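Local coordinates for alpha-tubulin N-acetyltransferase (Danio rerio, PDB 4H6U) that catalyses transfer of the acetyl group of acetyl coenzyme A to a lysine of alpha-tubulin, as a member of the GNAT acetyltransferase fold family, at the interface of chains A and B. Numbering follows the deposited sequence. Chains: chain A/B, Alpha-tubulin N-acetyltransferase.

The interface of chains A and B. Residues chain A 48-51; chain B 12, 18-20.
A:Glu48 pairs with B:Ser20, and A:Leu49 with B:Ile19, in antiparallel beta bridges that join the short strand 48-49 of one GNAT-family acetyltransferase chain to strand 18-23 of the other. Nearly straight backbone hydrogen bonds run from A:Leu49 N to B:Ile19 O (3.0 Å) and from B:Ile19 N to A:Leu49 O (2.9 Å).

On one face of this pairing the A:Glu48 carboxylate is gripped through OE1. The terminal guanidinium nitrogens of B:Arg18 converge end-on on A:Glu48 OE1, NH2 in a salt bridge and hydrogen bond at 2.8 Å and NH1 in a hydrogen bond at 3.0 Å. OE1 lies close to the guanidinium plane, but the carboxylate is turned 80° against that plane: NH1 arrives nearly along the C-O axis, whereas NH2 comes from above the carboxylate. The B:Ser20 hydroxyl OG donates a further hydrogen bond to OE1 from the syn side, near the carboxylate plane. These donors converging on one oxygen would fix the rotation of the carboxylate and may favour its charged form.

B:Arg18 NH1 also donates to A:Leu49 O (3.0 Å), reaching it from above the carbonyl plane, so that this oxygen serves both the strand pairing and the arginine. The arginine side chain leaves its strand with CG opposite the backbone N (chi1 -179°), then bends at chi2 (93°) to carry the guanidinium back over A:Leu49 O towards A:Glu48. A:Lys51 CB rests on one guanidinium face, near its rim, 3.6 Å from B:Arg18 NH2; the A:Lys51 side chain is not modelled past CB.

On the opposite face of the strands, A:Leu49 and B:Ile19 run side by side in the same direction, with their CD1 methyls 4.1 Å apart. Beyond the strand end, B:Asn12 of helix 9-13 accepts a hydrogen bond from A:Gly50 N through its amide oxygen OD1 (3.1 Å), which may steady the loop that brings A:Lys51 to the arginine. Two-fold symmetry repeats this patch with the chains exchanged, in a dimer that may be specific to the crystal.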
# COMPACT_ATOMS: atom_id res chain seq x y z
N GLU A 48 -7.88 -11.52 4.46
CA GLU A 48 -6.64 -10.93 5.04
C GLU A 48 -5.43 -11.12 4.11
O GLU A 48 -5.17 -12.21 3.60
CB GLU A 48 -6.33 -11.58 6.40
CG GLU A 48 -7.47 -11.44 7.47
CD GLU A 48 -7.57 -10.03 8.10
OE1 GLU A 48 -6.58 -9.28 8.03
OE2 GLU A 48 -8.65 -9.63 8.59
N LEU A 49 -4.73 -10.01 3.85
CA LEU A 49 -3.46 -10.02 3.15
C LEU A 49 -2.39 -9.54 4.12
O LEU A 49 -2.54 -8.48 4.75
CB LEU A 49 -3.46 -9.09 1.94
CG LEU A 49 -4.47 -9.29 0.82
CD1 LEU A 49 -4.06 -8.48 -0.39
CD2 LEU A 49 -4.56 -10.73 0.42
N GLY A 50 -1.30 -10.31 4.22
CA GLY A 50 -0.14 -9.95 5.00
C GLY A 50 -0.02 -10.56 6.39
O GLY A 50 1.03 -10.45 7.04
N LYS A 51 -1.08 -11.21 6.86
CA LYS A 51 -1.09 -11.86 8.18
C LYS A 51 -0.30 -13.16 8.11
O LYS A 51 0.90 -13.17 8.41
CB LYS A 51 -2.54 -12.12 8.64
N ASN B 12 4.05 -13.55 2.02
CA ASN B 12 2.97 -13.06 2.83
C ASN B 12 3.51 -12.25 4.01
O ASN B 12 3.06 -11.14 4.29
CB ASN B 12 2.10 -14.22 3.32
CG ASN B 12 0.71 -13.76 3.69
OD1 ASN B 12 0.19 -12.81 3.10
ND2 ASN B 12 0.08 -14.45 4.64
N ARG B 18 -0.54 -4.32 4.80
CA ARG B 18 -1.42 -5.18 5.53
C ARG B 18 -2.88 -4.79 5.20
O ARG B 18 -3.23 -3.61 5.19
CB ARG B 18 -1.07 -5.10 7.02
CG ARG B 18 -1.91 -5.97 7.82
CD ARG B 18 -1.28 -7.35 8.05
NE ARG B 18 -2.18 -8.07 8.95
CZ ARG B 18 -3.41 -8.44 8.62
NH1 ARG B 18 -3.84 -8.24 7.39
NH2 ARG B 18 -4.20 -9.06 9.50
N ILE B 19 -3.70 -5.77 4.81
CA ILE B 19 -5.09 -5.48 4.41
C ILE B 19 -6.13 -6.40 5.04
O ILE B 19 -5.95 -7.59 5.10
CB ILE B 19 -5.29 -5.54 2.89
CG1 ILE B 19 -4.21 -4.71 2.17
CG2 ILE B 19 -6.65 -4.99 2.56
CD1 ILE B 19 -4.43 -4.55 0.70
N SER B 20 -7.18 -5.79 5.58
CA SER B 20 -8.28 -6.51 6.22
C SER B 20 -9.64 -6.07 5.69
O SER B 20 -9.91 -4.87 5.54
CB SER B 20 -8.26 -6.28 7.73
OG SER B 20 -7.10 -6.83 8.30